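Local coordinates for cell wall surface anchor family protein (Streptococcus agalactiae serogroup V, PDB 3TW0), which probably mediates adhesion to host cells as the tip pilin of group B streptococcal pili, through a metal-binding von Willebrand factor A-type domain, at residues I182-Y187 and N197-K202. The protein carries 2 engineered substitutions. Residues are numbered along the deposited sequence; the frame is centred on the assembly and turned at random.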
loop_
_atom_site.group_PDB
_atom_site.type_symbol
_atom_site.label_atom_id
_atom_site.label_comp_id
_atom_site.label_asym_id
_atom_site.label_seq_id
_atom_site.Cartn_x
_atom_site.Cartn_y
_atom_site.Cartn_z
ATOM N N ILE A 182 -10.183 8.926 -1.594
ATOM C CA ILE A 182 -11.641 8.965 -1.718
ATOM C C ILE A 182 -12.021 10.316 -2.337
ATOM O O ILE A 182 -11.534 11.368 -1.902
ATOM C CB ILE A 182 -12.310 8.759 -0.354
ATOM C CG1 ILE A 182 -12.029 7.342 0.150
ATOM C CG2 ILE A 182 -13.833 9.013 -0.447
ATOM C CD1 ILE A 182 -12.335 7.086 1.668
ATOM N N ASN A 183 -12.841 10.293 -3.390
ATOM C CA ASN A 183 -13.132 11.532 -4.140
ATOM C C ASN A 183 -14.169 12.450 -3.512
ATOM O O ASN A 183 -15.212 12.699 -4.105
ATOM C CB ASN A 183 -13.521 11.218 -5.604
ATOM C CG ASN A 183 -13.345 12.417 -6.546
ATOM O OD1 ASN A 183 -12.728 13.439 -6.198
ATOM N ND2 ASN A 183 -13.875 12.284 -7.751
ATOM N N PHE A 184 -13.864 12.987 -2.341
ATOM C CA PHE A 184 -14.676 14.030 -1.739
ATOM C C PHE A 184 -14.765 15.309 -2.605
ATOM O O PHE A 184 -13.819 15.674 -3.357
ATOM C CB PHE A 184 -14.138 14.400 -0.358
ATOM C CG PHE A 184 -14.262 13.308 0.667
ATOM C CD1 PHE A 184 -15.482 13.046 1.290
ATOM C CD2 PHE A 184 -13.147 12.544 1.021
ATOM C CE1 PHE A 184 -15.605 12.026 2.263
ATOM C CE2 PHE A 184 -13.251 11.548 1.989
ATOM C CZ PHE A 184 -14.504 11.281 2.609
ATOM N N ASN A 185 -15.895 15.999 -2.498
ATOM C CA ASN A 185 -16.119 17.177 -3.307
ATOM C C ASN A 185 -16.105 18.422 -2.418
ATOM O O ASN A 185 -17.022 18.636 -1.622
ATOM C CB ASN A 185 -17.421 17.042 -4.102
ATOM C CG ASN A 185 -17.655 18.224 -5.037
ATOM O OD1 ASN A 185 -17.048 19.293 -4.880
ATOM N ND2 ASN A 185 -18.555 18.045 -5.999
ATOM N N PRO A 186 -15.032 19.233 -2.517
ATOM C CA PRO A 186 -14.872 20.332 -1.594
ATOM C C PRO A 186 -15.739 21.524 -1.973
ATOM O O PRO A 186 -15.784 22.506 -1.237
ATOM C CB PRO A 186 -13.393 20.693 -1.752
ATOM C CG PRO A 186 -13.054 20.356 -3.101
ATOM C CD PRO A 186 -13.903 19.152 -3.469
ATOM N N TYR A 187 -16.435 21.430 -3.106
ATOM C CA TYR A 187 -17.036 22.607 -3.704
ATOM C C TYR A 187 -18.539 22.620 -3.587
ATOM O O TYR A 187 -19.188 23.472 -4.145
ATOM C CB TYR A 187 -16.593 22.724 -5.163
ATOM C CG TYR A 187 -15.089 22.958 -5.282
ATOM C CD1 TYR A 187 -14.427 23.782 -4.365
ATOM C CD2 TYR A 187 -14.340 22.360 -6.297
ATOM C CE1 TYR A 187 -13.051 24.013 -4.450
ATOM C CE2 TYR A 187 -12.967 22.584 -6.404
ATOM C CZ TYR A 187 -12.332 23.415 -5.473
ATOM O OH TYR A 187 -10.981 23.649 -5.556
ATOM N N ASN A 197 -21.209 8.892 3.390
ATOM C CA ASN A 197 -22.465 8.121 3.429
ATOM C C ASN A 197 -23.111 7.867 2.073
ATOM O O ASN A 197 -23.585 6.753 1.846
ATOM C CB ASN A 197 -23.472 8.789 4.372
ATOM C CG ASN A 197 -23.015 8.756 5.814
ATOM O OD1 ASN A 197 -22.052 8.070 6.141
ATOM N ND2 ASN A 197 -23.730 9.473 6.691
ATOM N N SER A 198 -23.128 8.855 1.166
ATOM C CA SER A 198 -23.652 8.597 -0.186
ATOM C C SER A 198 -22.776 7.635 -0.989
ATOM O O SER A 198 -23.298 6.883 -1.831
ATOM C CB SER A 198 -23.882 9.876 -0.999
ATOM O OG SER A 198 -24.687 10.783 -0.261
ATOM N N PHE A 199 -21.460 7.654 -0.768
ATOM C CA PHE A 199 -20.587 6.663 -1.417
ATOM C C PHE A 199 -20.964 5.254 -0.908
ATOM O O PHE A 199 -21.115 4.332 -1.687
ATOM C CB PHE A 199 -19.087 6.923 -1.159
ATOM C CG PHE A 199 -18.595 8.306 -1.587
ATOM C CD1 PHE A 199 -19.087 8.934 -2.742
ATOM C CD2 PHE A 199 -17.602 8.958 -0.837
ATOM C CE1 PHE A 199 -18.640 10.208 -3.123
ATOM C CE2 PHE A 199 -17.152 10.219 -1.210
ATOM C CZ PHE A 199 -17.689 10.852 -2.370
ATOM N N LEU A 200 -21.115 5.111 0.411
ATOM C CA LEU A 200 -21.471 3.837 1.021
ATOM C C LEU A 200 -22.823 3.327 0.504
ATOM O O LEU A 200 -23.007 2.120 0.373
ATOM C CB LEU A 200 -21.554 3.972 2.541
ATOM C CG LEU A 200 -20.353 4.410 3.415
ATOM C CD1 LEU A 200 -20.792 4.550 4.863
ATOM C CD2 LEU A 200 -19.145 3.427 3.329
ATOM N N ASN A 201 -23.753 4.257 0.220
ATOM C CA ASN A 201 -25.117 3.907 -0.157
ATOM C C ASN A 201 -25.123 3.095 -1.429
ATOM O O ASN A 201 -26.056 2.330 -1.677
ATOM C CB ASN A 201 -26.032 5.164 -0.275
ATOM C CG ASN A 201 -26.467 5.703 1.091
ATOM O OD1 ASN A 201 -26.507 4.960 2.059
ATOM N ND2 ASN A 201 -26.799 6.993 1.169
ATOM N N LYS A 202 -24.028 3.200 -2.199
ATOM C CA LYS A 202 -23.924 2.538 -3.493
ATOM C C LYS A 202 -23.619 1.027 -3.414
ATOM O O LYS A 202 -23.844 0.318 -4.386
ATOM C CB LYS A 202 -22.901 3.263 -4.397
ATOM C CG LYS A 202 -23.301 4.705 -4.804
ATOM C CD LYS A 202 -22.153 5.310 -5.630
ATOM C CE LYS A 202 -22.286 6.792 -5.860
ATOM N NZ LYS A 202 -21.336 7.166 -6.955
#
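A mainly apolar contact, with no hydrogen bond across it, sets F199 of helix 192-201 against I182, N183 and F184 of the irregular loop that precedes that helix. Both belong to the long excursion between strands 165-172 and 319-324, neighbours in the parallel sheet of the von Willebrand factor A fold, and the contact lies away from the magnesium site. F199 makes the whole of the contact from 197-202: its CB points toward the loop, and its large apolar ring spans the gap between backbones whose nearest CA atoms, of I182 and F199, are 9.2 Å apart. An inverse gamma turn centred on N183 bends the loop here, closed by the backbone hydrogen bond from F184 N to I182 O (2.9 Å). N183 touches through its backbone carbonyl, while its carboxamide leads away. The F184 and F199 rings meet obliquely, planes at 59°; F199 CE2 lies over one face of F184, and F184 CD1 sits at the F199 edge, 4.1 Å from CE2. I182 suits its buried place because its beta-branch serves two neighbours: with CG2 anti to the backbone N, that methyl lies 3.6 Å from F199 CE2 and also 3.5 Å above the F184 ring plane, toward the rim. Beyond, I182 packs on L307 of helix 302-312, and F184 on F196 and Y192. The closest approach, however, is polar against aromatic: N183 O stands 3.5 Å from F199 CZ, obliquely placed to the ring.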